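Local structure of V-type ATPase 116 kDa subunit (Meiothermus ruber, 3RRK) at residues R107-V110 / L111-R115; L154-K157 / P158-E162; V164-A167 / L168-L172. The protein is subunit I, a homolog of subunit a, probably acting in rotary proton transport by the V-ATPase; this chain is its cytoplasmic N-terminal domain. All coordinates share one frame; numbering follows the deposited sequence.

How the interactions relate
All three interactions are local contacts between side chains and backbone a few residues apart, and they follow one another along the chain without overlap. Interaction 1 lies in the long helix 94-138, whose neighbours are helices 56-79 and 224-281; its centre is about 12 Å from the centre of the chain. Interactions 2 and 3 belong to the lobe built on the three-stranded sheet 148-155, 187-194 and 177-182. Interaction 2 starts helix 158-172 and interaction 3 continues it, their centres about 14 Å apart. From the centre of interaction 1 theirs are about 43 Å and 51 Å away, a separation that reflects the elongated shape of the domain.

Interaction 1: R107-V110 / L111-R115; sequences RAEV and LGKER
Glu-109 and Lys-113 form an i to i+4 salt bridge on the surface of the long alpha-helix 94-138, with OE2 of Glu-109 3.2 Å from NZ of Lys-113. The two side chains run alongside each other, pointing the same way. CG of Glu-109 is anti to the backbone N (chi1 -163°), and both chains are extended beyond CG, which brings their charged ends level one turn apart. The ammonium group meets OE2 from above the carboxylate plane. Long, flexible, charged residues suit this exposed strip, where the aliphatic part of Lys-113 also lies along the Glu-109 carbonyl, its CG 3.5 Å from that O.

The backbone bonds are those of a regular alpha-helix. Leu-111 N donates to Arg-107 O at 2.9 Å, and Gly-112 N to Ala-108 O and Glu-114 N to Val-110 O repeat the pattern. Lys-113 N reaches Glu-109 O and, weakly, Val-110 O as well.

Packing against other helices occupies the other faces. Ala-108 is small enough to sit against Gln-74, Ser-75 and Val-78 of helix 56-79, while buried Leu-111 touches Val-249 of helix 224-281. These neighbours make the segment part of a helical bundle, consistent with the long stalk-like middle of this domain. The side chain of Leu-111 starts out past the carbonyl O of Arg-107: a chi1 of -65° sets CG on the side of its own backbone N, Leu-111 CG stands 3.2 Å from Arg-107 O, and Leu-111 CD1 follows at 3.6 Å from the same oxygen.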
# COMPACT_ATOMS: atom_id res chain seq x y z
N ARG A 107 14.21 5.31 -3.04
CA ARG A 107 13.72 6.66 -3.16
C ARG A 107 12.21 6.68 -3.28
O ARG A 107 11.55 7.52 -2.70
CB ARG A 107 14.34 7.37 -4.36
CG ARG A 107 15.58 8.17 -4.01
CD ARG A 107 16.35 8.54 -5.27
NE ARG A 107 15.64 9.52 -6.10
CZ ARG A 107 15.65 9.54 -7.43
NH1 ARG A 107 16.31 8.60 -8.11
NH2 ARG A 107 14.99 10.48 -8.09
N ALA A 108 11.66 5.73 -4.01
CA ALA A 108 10.22 5.75 -4.21
C ALA A 108 9.58 5.44 -2.87
O ALA A 108 8.57 6.03 -2.50
CB ALA A 108 9.77 4.76 -5.30
N GLU A 109 10.18 4.53 -2.13
CA GLU A 109 9.55 4.15 -0.87
C GLU A 109 9.43 5.35 0.06
O GLU A 109 8.39 5.58 0.68
CB GLU A 109 10.29 3.01 -0.18
CG GLU A 109 9.46 2.33 0.90
CD GLU A 109 10.31 1.51 1.86
OE1 GLU A 109 11.56 1.64 1.81
OE2 GLU A 109 9.74 0.75 2.68
N VAL A 110 10.51 6.12 0.13
CA VAL A 110 10.62 7.29 1.00
C VAL A 110 9.69 8.40 0.51
O VAL A 110 8.87 8.91 1.27
CB VAL A 110 12.10 7.76 1.08
CG1 VAL A 110 12.21 9.20 1.53
CG2 VAL A 110 12.91 6.83 1.98
N LEU A 111 9.80 8.78 -0.75
CA LEU A 111 8.90 9.78 -1.32
C LEU A 111 7.44 9.44 -1.11
O LEU A 111 6.68 10.29 -0.66
CB LEU A 111 9.18 9.95 -2.81
CG LEU A 111 10.58 10.54 -2.99
CD1 LEU A 111 10.99 10.61 -4.45
CD2 LEU A 111 10.63 11.90 -2.34
N GLY A 112 7.05 8.21 -1.41
CA GLY A 112 5.67 7.80 -1.29
C GLY A 112 5.17 7.89 0.14
O GLY A 112 3.99 8.19 0.38
N LYS A 113 6.05 7.62 1.10
CA LYS A 113 5.68 7.69 2.50
C LYS A 113 5.51 9.13 2.96
O LYS A 113 4.62 9.45 3.74
CB LYS A 113 6.70 6.96 3.39
CG LYS A 113 6.44 5.46 3.53
CD LYS A 113 7.51 4.77 4.37
CE LYS A 113 7.30 3.26 4.45
NZ LYS A 113 8.52 2.57 4.98
N GLU A 114 6.37 10.00 2.45
CA GLU A 114 6.31 11.38 2.88
C GLU A 114 5.06 12.01 2.33
O GLU A 114 4.30 12.62 3.09
CB GLU A 114 7.57 12.13 2.43
CG GLU A 114 7.67 13.52 3.04
CD GLU A 114 7.58 13.49 4.55
OE1 GLU A 114 8.24 12.61 5.15
OE2 GLU A 114 6.85 14.33 5.14
N ARG A 115 4.85 11.86 1.02
CA ARG A 115 3.67 12.38 0.30
C ARG A 115 2.36 11.97 0.97
O ARG A 115 1.46 12.79 1.16
CB ARG A 115 3.67 11.91 -1.16
CG ARG A 115 2.44 12.37 -1.95
CD ARG A 115 2.38 11.76 -3.34
NE ARG A 115 2.22 10.31 -3.26
CZ ARG A 115 2.54 9.46 -4.23
NH1 ARG A 115 3.04 9.92 -5.37
NH2 ARG A 115 2.36 8.15 -4.05

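Interaction 2: L154-K157 / P158-E162; sequences LVAK and PEELE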
# COMPACT_ATOMS: atom_id res chain seq x y z
N LEU A 154 -18.50 18.39 20.39
CA LEU A 154 -19.40 18.96 19.40
C LEU A 154 -20.87 18.72 19.73
O LEU A 154 -21.24 17.70 20.32
CB LEU A 154 -19.09 18.40 18.01
CG LEU A 154 -17.74 18.69 17.36
CD1 LEU A 154 -17.68 17.97 16.01
CD2 LEU A 154 -17.52 20.18 17.20
N VAL A 155 -21.70 19.67 19.34
CA VAL A 155 -23.11 19.61 19.63
C VAL A 155 -23.80 20.22 18.43
O VAL A 155 -23.27 21.14 17.81
CB VAL A 155 -23.44 20.38 20.93
CG1 VAL A 155 -23.46 21.88 20.69
CG2 VAL A 155 -24.76 19.93 21.51
N ALA A 156 -24.96 19.69 18.06
CA ALA A 156 -25.59 20.06 16.80
C ALA A 156 -26.43 21.33 16.92
O ALA A 156 -26.21 22.31 16.22
CB ALA A 156 -26.43 18.91 16.27
N LYS A 157 -27.39 21.30 17.84
CA LYS A 157 -28.30 22.42 18.00
C LYS A 157 -28.00 23.22 19.27
O LYS A 157 -27.59 22.65 20.29
CB LYS A 157 -29.75 21.90 18.01
CG LYS A 157 -30.02 20.80 16.98
CD LYS A 157 -31.46 20.30 17.02
CE LYS A 157 -31.70 19.26 15.93
NZ LYS A 157 -33.12 18.79 15.86
N PRO A 158 -28.18 24.55 19.21
CA PRO A 158 -28.12 25.37 20.43
C PRO A 158 -29.14 24.88 21.47
O PRO A 158 -29.00 25.17 22.66
CB PRO A 158 -28.50 26.76 19.92
CG PRO A 158 -28.05 26.77 18.49
CD PRO A 158 -28.28 25.36 17.99
N GLU A 159 -30.14 24.15 21.01
CA GLU A 159 -31.13 23.53 21.88
C GLU A 159 -30.47 22.42 22.68
O GLU A 159 -30.74 22.25 23.87
CB GLU A 159 -32.30 22.98 21.07
CG GLU A 159 -33.21 24.05 20.44
CD GLU A 159 -32.56 24.78 19.26
OE1 GLU A 159 -31.72 24.17 18.57
OE2 GLU A 159 -32.90 25.96 19.03
N GLU A 160 -29.61 21.65 22.02
CA GLU A 160 -28.92 20.54 22.68
C GLU A 160 -27.92 21.08 23.70
O GLU A 160 -27.71 20.49 24.76
CB GLU A 160 -28.23 19.63 21.66
CG GLU A 160 -27.97 18.22 22.18
CD GLU A 160 -27.27 17.31 21.16
OE1 GLU A 160 -26.75 17.83 20.15
OE2 GLU A 160 -27.25 16.08 21.40
N LEU A 161 -27.31 22.22 23.38
CA LEU A 161 -26.35 22.83 24.28
C LEU A 161 -27.02 23.12 25.61
O LEU A 161 -26.42 22.93 26.67
CB LEU A 161 -25.80 24.11 23.67
CG LEU A 161 -24.69 24.79 24.47
CD1 LEU A 161 -23.50 23.87 24.62
CD2 LEU A 161 -24.28 26.10 23.81
N GLU A 162 -28.26 23.58 25.56
CA GLU A 162 -29.01 23.89 26.76
C GLU A 162 -29.23 22.67 27.64
O GLU A 162 -29.00 22.72 28.84
CB GLU A 162 -30.35 24.51 26.39
CG GLU A 162 -30.18 25.85 25.73
CD GLU A 162 -29.03 26.63 26.34
OE1 GLU A 162 -29.07 26.91 27.56
OE2 GLU A 162 -28.06 26.93 25.60
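Val-155 and Glu-160 touch where strand 148-155 gives way to helix 158-172. CG2 of Val-155 lies 3.2 Å from OE1 of Glu-160 and 3.5 Å from its CB, the two side chains sliding past each other in opposite directions. With chi1 at -158°, the Glu-160 chain leaves CB opposite its own N and stays extended, a shape that carries its carboxylate back to the turn. There OE1 accepts a long, weak hydrogen bond from Ala-156 N at 3.3 Å, nearly straight at the hydrogen (168°).

What positions these groups is the helix start. Lys-157 is the N-cap residue, and its carbonyl O receives Leu-161 N at 3.1 Å, with a weak second bond from Glu-160 N. Pro-158 suits the first turn, where backbone N-H groups have no partner in a preceding helical turn, so a residue without an N-H costs nothing. Glu-159 bends at chi2 and brings OE1 beside CB of Lys-157, while the lysine's extended chain leads away.

Further out, buried Val-155 pairs through its backbone with Leu-187, on which Pro-158 also rests. Leu-161 reaches Ala-189 of strand 187-194 and both Leu-178 and Ala-180 of strand 177-182, laying the new helix against the three-stranded antiparallel sheet.

Interaction 3: V164-A167 / L168-L172; sequences VRKA and LQEAL
Val-164 and Leu-168 pack side by side, one turn apart, on the inner face of alpha-helix 158-172, which lies against a three-stranded antiparallel sheet. The side chain of Leu-168 can be followed outward. Its CB lies 3.4 Å from the carbonyl O of Val-164, the same oxygen that accepts a nearly linear hydrogen bond from Leu-168 N at 2.7 Å. CG, which a chi1 of -76° sets beside the backbone N, keeps near that oxygen and comes within 4.2 Å of CG1 of Val-164. Beyond it, CD1 closes on CG1 of Val-164 at 3.9 Å, so that methyl meets methyl.

Branched aliphatic residues suit this buried face. Leu-168 also touches Leu-178 and Val-191 of two sheet strands and Ala-201 and Ser-204 of helix 198-206, while Val-164 meets Leu-178 and Leu-205. Helix 158-172 thus packs on both the sheet and a second helix within the lobe. Small Ala-171 allows close approach to Ser-204.

Backbone bonds continue the helical pattern. Gln-169 N donates to Arg-165 O and Glu-170 N to Lys-166 O, and Ala-171 N makes a weaker bond to Ala-167 O. Leu-168 O accepts from both Leu-172 N and Ala-171 N.

Polar side chains take the exposed side, where Lys-166 and Glu-170 lie alongside each other as an i to i+4 salt bridge, a weak one. The lysine chain, extended as far as CE, turns at its last torsion (chi4 -67°) to bring NZ 3.5 Å from OE1 of Glu-170.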
# COMPACT_ATOMS: atom_id res chain seq x y z
N VAL A 164 -27.47 20.22 27.94
CA VAL A 164 -26.17 19.99 28.55
C VAL A 164 -25.93 20.95 29.71
O VAL A 164 -25.54 20.54 30.81
CB VAL A 164 -25.04 20.23 27.53
CG1 VAL A 164 -23.69 20.23 28.22
CG2 VAL A 164 -25.08 19.19 26.44
N ARG A 165 -26.15 22.23 29.44
CA ARG A 165 -26.06 23.25 30.47
C ARG A 165 -26.95 22.85 31.64
O ARG A 165 -26.56 23.01 32.80
CB ARG A 165 -26.45 24.61 29.91
CG ARG A 165 -26.48 25.72 30.94
CD ARG A 165 -26.61 27.10 30.29
NE ARG A 165 -25.31 27.70 29.99
CZ ARG A 165 -24.88 28.03 28.78
NH1 ARG A 165 -25.66 27.85 27.71
NH2 ARG A 165 -23.68 28.56 28.63
N LYS A 166 -28.12 22.31 31.33
CA LYS A 166 -29.05 21.86 32.36
C LYS A 166 -28.48 20.70 33.15
O LYS A 166 -28.44 20.74 34.38
CB LYS A 166 -30.40 21.48 31.78
CG LYS A 166 -31.31 20.78 32.79
CD LYS A 166 -32.73 20.61 32.28
CE LYS A 166 -33.58 19.78 33.24
NZ LYS A 166 -33.13 18.36 33.30
N ALA A 167 -28.04 19.66 32.45
CA ALA A 167 -27.38 18.53 33.10
C ALA A 167 -26.21 19.00 33.98
O ALA A 167 -26.14 18.67 35.16
CB ALA A 167 -26.89 17.53 32.07
N LEU A 168 -25.29 19.76 33.39
CA LEU A 168 -24.12 20.23 34.12
C LEU A 168 -24.51 20.93 35.41
O LEU A 168 -23.97 20.64 36.47
CB LEU A 168 -23.28 21.18 33.27
CG LEU A 168 -22.42 20.53 32.19
CD1 LEU A 168 -21.76 21.60 31.35
CD2 LEU A 168 -21.36 19.63 32.80
N GLN A 169 -25.45 21.87 35.32
CA GLN A 169 -25.89 22.59 36.51
C GLN A 169 -26.53 21.64 37.51
O GLN A 169 -26.42 21.82 38.71
CB GLN A 169 -26.87 23.70 36.15
CG GLN A 169 -27.39 24.44 37.38
CD GLN A 169 -28.64 25.25 37.10
OE1 GLN A 169 -29.19 25.19 35.99
NE2 GLN A 169 -29.11 26.01 38.09
N GLU A 170 -27.22 20.64 37.00
CA GLU A 170 -27.86 19.65 37.86
C GLU A 170 -26.78 18.96 38.69
O GLU A 170 -27.01 18.54 39.82
CB GLU A 170 -28.62 18.63 37.00
CG GLU A 170 -29.85 18.01 37.65
CD GLU A 170 -30.67 17.15 36.69
OE1 GLU A 170 -30.58 17.36 35.46
OE2 GLU A 170 -31.41 16.26 37.16
N ALA A 171 -25.59 18.87 38.11
CA ALA A 171 -24.54 18.02 38.66
C ALA A 171 -23.47 18.82 39.39
O ALA A 171 -22.82 18.30 40.29
CB ALA A 171 -23.92 17.20 37.54
N LEU A 172 -23.29 20.08 39.00
CA LEU A 172 -22.19 20.89 39.50
C LEU A 172 -22.62 22.28 39.98
O LEU A 172 -21.79 23.09 40.37
CB LEU A 172 -21.13 21.03 38.42
CG LEU A 172 -20.42 19.74 38.02
CD1 LEU A 172 -19.68 19.92 36.70
CD2 LEU A 172 -19.47 19.30 39.14